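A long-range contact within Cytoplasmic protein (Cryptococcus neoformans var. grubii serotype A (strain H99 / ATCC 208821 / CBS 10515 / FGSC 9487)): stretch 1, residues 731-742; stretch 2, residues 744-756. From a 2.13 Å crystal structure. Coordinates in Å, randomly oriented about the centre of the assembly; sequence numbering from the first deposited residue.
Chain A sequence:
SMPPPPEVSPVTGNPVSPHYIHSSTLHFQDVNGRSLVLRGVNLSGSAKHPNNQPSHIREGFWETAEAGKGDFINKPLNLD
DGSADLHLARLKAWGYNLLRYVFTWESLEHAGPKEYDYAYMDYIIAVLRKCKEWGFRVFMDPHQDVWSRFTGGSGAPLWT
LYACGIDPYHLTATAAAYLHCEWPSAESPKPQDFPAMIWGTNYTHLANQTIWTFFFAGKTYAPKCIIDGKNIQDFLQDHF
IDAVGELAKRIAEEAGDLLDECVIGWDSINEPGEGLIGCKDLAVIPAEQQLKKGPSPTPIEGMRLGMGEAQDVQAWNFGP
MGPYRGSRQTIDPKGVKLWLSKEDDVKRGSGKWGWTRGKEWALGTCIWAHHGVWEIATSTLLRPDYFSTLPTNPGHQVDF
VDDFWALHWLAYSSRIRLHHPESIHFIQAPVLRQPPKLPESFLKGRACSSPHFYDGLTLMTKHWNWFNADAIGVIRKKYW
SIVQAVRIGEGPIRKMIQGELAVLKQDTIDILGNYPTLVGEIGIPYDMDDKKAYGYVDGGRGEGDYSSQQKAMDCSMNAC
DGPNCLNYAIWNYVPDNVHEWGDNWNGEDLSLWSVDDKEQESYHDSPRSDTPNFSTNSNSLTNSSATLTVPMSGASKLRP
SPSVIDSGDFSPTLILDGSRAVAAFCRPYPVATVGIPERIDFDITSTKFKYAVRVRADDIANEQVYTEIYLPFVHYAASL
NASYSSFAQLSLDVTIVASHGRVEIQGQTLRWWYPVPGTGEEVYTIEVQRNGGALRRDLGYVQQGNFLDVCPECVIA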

ATOM      1  N   SER A 731       2.820 -12.391 -32.282  1.00 26.47           N
ATOM      2  CA  SER A 731       2.025 -11.545 -33.157  1.00 26.87           C
ATOM      3  C   SER A 731       0.552 -11.678 -32.790  1.00 25.23           C
ATOM      4  O   SER A 731       0.066 -12.778 -32.499  1.00 24.86           O
ATOM      5  N   LEU A 732      -0.143 -10.542 -32.797  1.00 22.24           N
ATOM      6  CA  LEU A 732      -1.564 -10.524 -32.487  1.00 19.48           C
ATOM      7  C   LEU A 732      -2.371 -11.115 -33.636  1.00 19.10           C
ATOM      8  O   LEU A 732      -2.090 -10.872 -34.814  1.00 18.50           O
ATOM      9  N   ASP A 733      -3.381 -11.899 -33.281  1.00 18.05           N
ATOM     10  CA  ASP A 733      -4.333 -12.484 -34.232  1.00 20.01           C
ATOM     11  C   ASP A 733      -5.725 -12.145 -33.703  1.00 20.12           C
ATOM     12  O   ASP A 733      -6.345 -12.953 -33.006  1.00 20.88           O
ATOM     13  N   VAL A 734      -6.215 -10.947 -34.034  1.00 21.09           N
ATOM     14  CA  VAL A 734      -7.447 -10.427 -33.455  1.00 20.48           C
ATOM     15  C   VAL A 734      -8.370  -9.897 -34.545  1.00 21.96           C
ATOM     16  O   VAL A 734      -7.945  -9.554 -35.650  1.00 22.82           O
ATOM     17  N   THR A 735      -9.652  -9.803 -34.191  1.00 23.03           N
ATOM     18  CA  THR A 735     -10.667  -9.110 -34.973  1.00 24.62           C
ATOM     19  C   THR A 735     -11.077  -7.855 -34.213  1.00 24.52           C
ATOM     20  O   THR A 735     -11.328  -7.917 -33.008  1.00 25.48           O
ATOM     21  N   ILE A 736     -11.136  -6.724 -34.912  1.00 26.89           N
ATOM     22  CA  ILE A 736     -11.406  -5.426 -34.306  1.00 26.28           C
ATOM     23  C   ILE A 736     -12.625  -4.805 -34.976  1.00 28.48           C
ATOM     24  O   ILE A 736     -12.714  -4.772 -36.207  1.00 31.04           O
ATOM     25  N   VAL A 737     -13.549  -4.298 -34.164  1.00 27.33           N
ATOM     26  CA  VAL A 737     -14.749  -3.619 -34.641  1.00 25.52           C
ATOM     27  C   VAL A 737     -14.811  -2.268 -33.939  1.00 27.31           C
ATOM     28  O   VAL A 737     -15.048  -2.204 -32.727  1.00 29.03           O
ATOM     29  N   ALA A 738     -14.593  -1.194 -34.691  1.00 27.41           N
ATOM     30  CA  ALA A 738     -14.673   0.163 -34.170  1.00 27.56           C
ATOM     31  C   ALA A 738     -15.841   0.902 -34.811  1.00 29.62           C
ATOM     32  O   ALA A 738     -16.085   0.777 -36.015  1.00 31.09           O
ATOM     33  N   SER A 739     -16.559   1.679 -33.998  1.00 27.67           N
ATOM     34  CA  SER A 739     -17.759   2.359 -34.469  1.00 25.59           C
ATOM     35  C   SER A 739     -17.429   3.561 -35.345  1.00 24.14           C
ATOM     36  O   SER A 739     -18.225   3.925 -36.217  1.00 25.86           O
ATOM     37  N   HIS A 740     -16.285   4.194 -35.105  1.00 24.34           N
ATOM     38  CA  HIS A 740     -15.813   5.332 -35.873  1.00 24.84           C
ATOM     39  C   HIS A 740     -14.327   5.143 -36.134  1.00 26.02           C
ATOM     40  O   HIS A 740     -13.640   4.420 -35.410  1.00 28.35           O
ATOM     41  N   GLY A 741     -13.830   5.799 -37.180  1.00 23.96           N
ATOM     42  CA  GLY A 741     -12.396   5.919 -37.375  1.00 26.12           C
ATOM     43  C   GLY A 741     -11.721   4.680 -37.947  1.00 27.70           C
ATOM     44  O   GLY A 741     -12.347   3.797 -38.545  1.00 27.44           O
ATOM     45  N   ARG A 742     -10.398   4.643 -37.765  1.00 32.58           N
ATOM     46  CA  ARG A 742      -9.544   3.596 -38.307  1.00 33.71           C
ATOM     47  C   ARG A 742      -8.551   3.150 -37.240  1.00 33.13           C
ATOM     48  O   ARG A 742      -8.265   3.879 -36.286  1.00 33.36           O
ATOM     49  N   GLU A 744      -4.851   0.486 -36.411  1.00 31.19           N
ATOM     50  CA  GLU A 744      -3.728  -0.332 -36.847  1.00 31.66           C
ATOM     51  C   GLU A 744      -3.021  -0.859 -35.606  1.00 28.35           C
ATOM     52  O   GLU A 744      -2.934  -0.169 -34.588  1.00 29.21           O
ATOM     53  N   ILE A 745      -2.519  -2.086 -35.696  1.00 25.36           N
ATOM     54  CA  ILE A 745      -1.866  -2.752 -34.578  1.00 28.56           C
ATOM     55  C   ILE A 745      -0.380  -2.891 -34.875  1.00 29.36           C
ATOM     56  O   ILE A 745       0.017  -3.127 -36.023  1.00 32.20           O
ATOM     57  N   GLN A 746       0.439  -2.766 -33.832  1.00 27.00           N
ATOM     58  CA  GLN A 746       1.875  -3.017 -33.926  1.00 27.12           C
ATOM     59  C   GLN A 746       2.319  -3.627 -32.606  1.00 24.76           C
ATOM     60  O   GLN A 746       2.085  -3.041 -31.548  1.00 25.96           O
ATOM     61  N   GLY A 747       2.951  -4.788 -32.659  1.00 23.29           N
ATOM     62  CA  GLY A 747       3.352  -5.451 -31.426  1.00 22.81           C
ATOM     63  C   GLY A 747       2.139  -5.692 -30.549  1.00 20.12           C
ATOM     64  O   GLY A 747       1.161  -6.311 -30.970  1.00 19.93           O
ATOM     65  N   GLN A 748       2.179  -5.182 -29.318  1.00 19.10           N
ATOM     66  CA  GLN A 748       1.047  -5.251 -28.404  1.00 19.26           C
ATOM     67  C   GLN A 748       0.287  -3.929 -28.315  1.00 19.43           C
ATOM     68  O   GLN A 748      -0.407  -3.680 -27.322  1.00 19.75           O
ATOM     69  N   THR A 749       0.388  -3.089 -29.337  1.00 20.93           N
ATOM     70  CA  THR A 749      -0.215  -1.764 -29.341  1.00 22.78           C
ATOM     71  C   THR A 749      -1.270  -1.675 -30.430  1.00 22.68           C
ATOM     72  O   THR A 749      -1.022  -2.069 -31.576  1.00 21.97           O
ATOM     73  N   LEU A 750      -2.439  -1.156 -30.066  1.00 23.24           N
ATOM     74  CA  LEU A 750      -3.487  -0.790 -31.006  1.00 25.51           C
ATOM     75  C   LEU A 750      -3.598   0.728 -31.040  1.00 27.33           C
ATOM     76  O   LEU A 750      -3.665   1.372 -29.987  1.00 28.75           O
ATOM     77  N   ARG A 751      -3.608   1.298 -32.243  1.00 27.87           N
ATOM     78  CA  ARG A 751      -3.701   2.739 -32.434  1.00 25.96           C
ATOM     79  C   ARG A 751      -5.009   3.041 -33.139  1.00 22.80           C
ATOM     80  O   ARG A 751      -5.336   2.397 -34.136  1.00 23.46           O
ATOM     81  N   TRP A 752      -5.749   4.021 -32.626  1.00 20.00           N
ATOM     82  CA  TRP A 752      -7.134   4.260 -33.018  1.00 22.17           C
ATOM     83  C   TRP A 752      -7.333   5.746 -33.293  1.00 23.21           C
ATOM     84  O   TRP A 752      -7.399   6.557 -32.361  1.00 24.87           O
ATOM     85  N   TRP A 753      -7.404   6.098 -34.575  1.00 26.31           N
ATOM     86  CA  TRP A 753      -7.684   7.460 -35.004  1.00 27.99           C
ATOM     87  C   TRP A 753      -9.175   7.611 -35.261  1.00 30.73           C
ATOM     88  O   TRP A 753      -9.807   6.714 -35.830  1.00 32.65           O
ATOM     89  N   TYR A 754      -9.736   8.751 -34.865  1.00 27.12           N
ATOM     90  CA  TYR A 754     -11.126   9.029 -35.198  1.00 26.83           C
ATOM     91  C   TYR A 754     -11.349  10.530 -35.185  1.00 29.86           C
ATOM     92  O   TYR A 754     -10.625  11.254 -34.494  1.00 32.97           O
ATOM     93  N   PRO A 755     -12.320  11.026 -35.949  1.00 31.41           N
ATOM     94  CA  PRO A 755     -12.683  12.444 -35.852  1.00 31.39           C
ATOM     95  C   PRO A 755     -13.625  12.698 -34.689  1.00 32.36           C
ATOM     96  O   PRO A 755     -14.518  11.897 -34.399  1.00 33.38           O
ATOM     97  N   VAL A 756     -13.434  13.834 -34.028  1.00 32.76           N
ATOM     98  CA  VAL A 756     -14.337  14.220 -32.948  1.00 35.70           C
ATOM     99  C   VAL A 756     -15.674  14.603 -33.573  1.00 38.18           C
ATOM    100  O   VAL A 756     -15.738  14.861 -34.786  1.00 37.68           O
TER

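Three residues set the rules of this contact: Arg742, Leu732 and Trp753. Arg742 gives up the most surface, and it does so by lying along its bridge partner. The two residues form an antiparallel hydrogen-bonded pair, Arg742 N to Trp753 O and Trp753 N to Arg742 O both at 2.9 Å, so their side chains leave the sheet on the same face. With chi1 p and chi2 and chi3 both t, the arginine extends until its guanidinium lies flat on the indole of Trp753 (chi1 m), the planes 15° apart. Arg742 NH1 comes within 3.3 Å of Trp753 CE3, and Arg742 CZ sits 3.9 Å from the centroid of the six-membered ring, a cation-pi stack over the face.

The neighbouring Trp752, chi1 t, works by its edge instead. Its NE1 donates to His740 O at 3.0 Å, nearly straight at 167°, while Ala738 CB approaches the same NE1 at 3.7 Å. Between these tryptophan contacts Gly741 must be bare: an ideal CB there would fall 2.0 Å from Trp753 O, and its positive phi also favours glycine.

At the other end the rule is apolar. Ile736 (m, t) points inward and places CD1 4.0 Å from Leu750 CD1 and 3.8 Å from Ile745 CG2. Ile745 (p, t) points back toward stretch 1, its CD1 4.2 Å from Leu732 CB and 4.5 Å from Val734 CG2. Leu732, in the m, t rotamer, continues past it to the type II' turn from Gln746 to Thr749, where its CD1 packs 3.3 Å from Gly747 O. That carbonyl is not left without a polar partner: one water donates to Gly747 O and accepts from Leu732 N, both at 2.8 Å, tying the turn to the backbone beside the leucine.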

ATOM      1  CB  SER A 731       2.265 -11.914 -34.629  1.00 32.42           C
ATOM      2  OG  SER A 731       1.248 -11.422 -35.473  1.00 37.33           O
ATOM      3  CB  LEU A 732      -2.039  -9.103 -32.213  1.00 17.27           C
ATOM      4  CG  LEU A 732      -1.552  -8.421 -30.936  1.00 19.26           C
ATOM      5  CD1 LEU A 732      -2.086  -6.980 -30.897  1.00 22.80           C
ATOM      6  CD2 LEU A 732      -1.979  -9.155 -29.713  1.00 16.86           C
ATOM      7  CB  ASP A 733      -4.119 -14.000 -34.379  1.00 24.19           C
ATOM      8  CG  ASP A 733      -4.949 -14.602 -35.515  1.00 28.78           C
ATOM      9  OD1 ASP A 733      -5.496 -13.828 -36.324  1.00 29.48           O
ATOM     10  OD2 ASP A 733      -5.050 -15.846 -35.606  1.00 30.84           O
ATOM     11  CB  VAL A 734      -7.187  -9.298 -32.432  1.00 22.75           C
ATOM     12  CG1 VAL A 734      -6.395  -9.791 -31.232  1.00 23.07           C
ATOM     13  CG2 VAL A 734      -6.455  -8.127 -33.108  1.00 24.45           C
ATOM     14  CB  THR A 735     -11.882 -10.009 -35.213  1.00 29.06           C
ATOM     15  OG1 THR A 735     -11.546 -11.020 -36.178  1.00 32.24           O
ATOM     16  CG2 THR A 735     -13.063  -9.180 -35.732  1.00 30.46           C
ATOM     17  CB  ILE A 736     -10.190  -4.489 -34.428  1.00 26.87           C
ATOM     18  CG1 ILE A 736      -8.990  -5.068 -33.662  1.00 28.95           C
ATOM     19  CG2 ILE A 736     -10.547  -3.098 -33.933  1.00 27.10           C
ATOM     20  CD1 ILE A 736      -7.673  -4.418 -34.011  1.00 30.21           C
ATOM     21  CB  VAL A 737     -16.022  -4.434 -34.370  1.00 25.65           C
ATOM     22  CG1 VAL A 737     -17.254  -3.695 -34.885  1.00 26.26           C
ATOM     23  CG2 VAL A 737     -15.914  -5.808 -35.013  1.00 25.69           C
ATOM     24  CB  ALA A 738     -13.368   0.924 -34.418  1.00 27.30           C
ATOM     25  CB  SER A 739     -18.601   2.812 -33.275  1.00 25.39           C
ATOM     26  OG  SER A 739     -17.873   3.746 -32.493  1.00 24.24           O
ATOM     27  CB  HIS A 740     -16.036   6.662 -35.129  1.00 25.77           C
ATOM     28  CG  HIS A 740     -17.466   6.942 -34.786  1.00 29.90           C
ATOM     29  ND1 HIS A 740     -18.191   6.160 -33.911  1.00 31.19           N
ATOM     30  CD2 HIS A 740     -18.303   7.926 -35.194  1.00 31.36           C
ATOM     31  CE1 HIS A 740     -19.414   6.646 -33.799  1.00 31.89           C
ATOM     32  NE2 HIS A 740     -19.510   7.715 -34.572  1.00 32.23           N
ATOM     33  CB  ARG A 742      -8.789   4.075 -39.557  1.00 34.54           C
ATOM     34  CG  ARG A 742      -7.766   5.153 -39.273  1.00 37.48           C
ATOM     35  CD  ARG A 742      -7.104   5.686 -40.553  1.00 42.09           C
ATOM     36  NE  ARG A 742      -6.205   6.810 -40.272  1.00 44.74           N
ATOM     37  CZ  ARG A 742      -4.928   6.679 -39.924  1.00 45.24           C
ATOM     38  NH1 ARG A 742      -4.387   5.473 -39.822  1.00 45.95           N
ATOM     39  NH2 ARG A 742      -4.189   7.754 -39.681  1.00 44.79           N
ATOM     40  CB  GLU A 744      -2.767   0.455 -37.748  1.00 37.93           C
ATOM     41  CG  GLU A 744      -1.757   1.297 -37.024  1.00 45.51           C
ATOM     42  CD  GLU A 744      -0.666   1.825 -37.946  1.00 52.22           C
ATOM     43  OE1 GLU A 744      -0.967   2.118 -39.125  1.00 54.46           O
ATOM     44  OE2 GLU A 744       0.495   1.945 -37.488  1.00 54.10           O
ATOM     45  CB  ILE A 745      -2.486  -4.136 -34.297  1.00 31.75           C
ATOM     46  CG1 ILE A 745      -2.426  -5.012 -35.549  1.00 32.89           C
ATOM     47  CG2 ILE A 745      -3.942  -4.016 -33.844  1.00 34.40           C
ATOM     48  CD1 ILE A 745      -2.938  -6.442 -35.353  1.00 34.65           C
ATOM     49  CB  GLN A 746       2.650  -1.731 -34.226  1.00 32.02           C
ATOM     50  CG  GLN A 746       4.139  -1.821 -33.893  1.00 39.99           C
ATOM     51  CD  GLN A 746       4.934  -0.614 -34.369  1.00 45.24           C
ATOM     52  OE1 GLN A 746       4.638   0.523 -34.003  1.00 47.15           O
ATOM     53  NE2 GLN A 746       5.950  -0.859 -35.192  1.00 47.49           N
ATOM     54  CB  GLN A 748       1.523  -5.677 -27.015  1.00 17.63           C
ATOM     55  CG  GLN A 748       2.029  -7.111 -26.958  1.00 18.03           C
ATOM     56  CD  GLN A 748       2.463  -7.512 -25.565  1.00 17.67           C
ATOM     57  OE1 GLN A 748       1.832  -8.350 -24.920  1.00 17.04           O
ATOM     58  NE2 GLN A 748       3.542  -6.904 -25.089  1.00 19.69           N
ATOM     59  CB  THR A 749       0.845  -0.679 -29.568  1.00 27.12           C
ATOM     60  OG1 THR A 749       1.922  -0.846 -28.637  1.00 28.24           O
ATOM     61  CG2 THR A 749       0.247   0.723 -29.396  1.00 27.45           C
ATOM     62  CB  LEU A 750      -4.820  -1.412 -30.596  1.00 27.62           C
ATOM     63  CG  LEU A 750      -6.060  -0.875 -31.306  1.00 31.29           C
ATOM     64  CD1 LEU A 750      -5.937  -1.068 -32.794  1.00 35.08           C
ATOM     65  CD2 LEU A 750      -7.280  -1.581 -30.772  1.00 31.78           C
ATOM     66  CB  ARG A 751      -2.516   3.269 -33.245  1.00 29.44           C
ATOM     67  CG  ARG A 751      -1.190   3.094 -32.531  1.00 31.79           C
ATOM     68  CD  ARG A 751      -0.068   3.881 -33.194  1.00 36.71           C
ATOM     69  NE  ARG A 751       1.151   3.831 -32.383  1.00 42.07           N
ATOM     70  CZ  ARG A 751       2.096   2.902 -32.511  1.00 46.93           C
ATOM     71  NH1 ARG A 751       1.975   1.947 -33.426  1.00 51.55           N
ATOM     72  NH2 ARG A 751       3.167   2.926 -31.728  1.00 45.00           N
ATOM     73  CB  TRP A 752      -8.073   3.757 -31.926  1.00 23.72           C
ATOM     74  CG  TRP A 752      -9.524   3.828 -32.262  1.00 24.15           C
ATOM     75  CD1 TRP A 752     -10.081   3.943 -33.503  1.00 24.31           C
ATOM     76  CD2 TRP A 752     -10.616   3.782 -31.337  1.00 23.52           C
ATOM     77  NE1 TRP A 752     -11.450   3.974 -33.406  1.00 23.85           N
ATOM     78  CE2 TRP A 752     -11.802   3.881 -32.085  1.00 23.62           C
ATOM     79  CE3 TRP A 752     -10.704   3.671 -29.949  1.00 22.60           C
ATOM     80  CZ2 TRP A 752     -13.055   3.863 -31.493  1.00 22.93           C
ATOM     81  CZ3 TRP A 752     -11.947   3.657 -29.366  1.00 22.70           C
ATOM     82  CH2 TRP A 752     -13.106   3.748 -30.134  1.00 22.33           C
ATOM     83  CB  TRP A 753      -6.936   7.819 -36.291  1.00 25.29           C
ATOM     84  CG  TRP A 753      -5.440   7.801 -36.227  1.00 23.65           C
ATOM     85  CD1 TRP A 753      -4.618   8.876 -36.089  1.00 23.38           C
ATOM     86  CD2 TRP A 753      -4.592   6.660 -36.346  1.00 23.40           C
ATOM     87  NE1 TRP A 753      -3.306   8.477 -36.105  1.00 22.92           N
ATOM     88  CE2 TRP A 753      -3.263   7.117 -36.255  1.00 25.05           C
ATOM     89  CE3 TRP A 753      -4.825   5.294 -36.518  1.00 25.51           C
ATOM     90  CZ2 TRP A 753      -2.176   6.257 -36.325  1.00 26.58           C
ATOM     91  CZ3 TRP A 753      -3.744   4.443 -36.590  1.00 25.83           C
ATOM     92  CH2 TRP A 753      -2.441   4.924 -36.497  1.00 27.91           C
ATOM     93  CB  TYR A 754     -12.103   8.334 -34.230  1.00 25.24           C
ATOM     94  CG  TYR A 754     -11.725   8.353 -32.763  1.00 24.07           C
ATOM     95  CD1 TYR A 754     -11.775   9.525 -32.022  1.00 24.60           C
ATOM     96  CD2 TYR A 754     -11.350   7.185 -32.113  1.00 24.15           C
ATOM     97  CE1 TYR A 754     -11.429   9.535 -30.674  1.00 24.72           C
ATOM     98  CE2 TYR A 754     -11.010   7.183 -30.777  1.00 24.02           C
ATOM     99  CZ  TYR A 754     -11.056   8.357 -30.061  1.00 24.51           C
ATOM    100  OH  TYR A 754     -10.719   8.338 -28.730  1.00 24.16           O
ATOM    101  CB  PRO A 755     -13.381  12.719 -37.190  1.00 29.42           C
ATOM    102  CG  PRO A 755     -14.009  11.397 -37.542  1.00 28.36           C
ATOM    103  CD  PRO A 755     -13.053  10.336 -37.031  1.00 29.25           C
ATOM    104  CB  VAL A 756     -13.754  15.361 -32.100  1.00 35.51           C
ATOM    105  CG1 VAL A 756     -12.300  15.056 -31.757  1.00 38.21           C
ATOM    106  CG2 VAL A 756     -13.876  16.690 -32.823  1.00 33.93           C
TER
HETATM  107  O   HOH W   1       1.093  -8.039 -33.126  1.00 19.91           O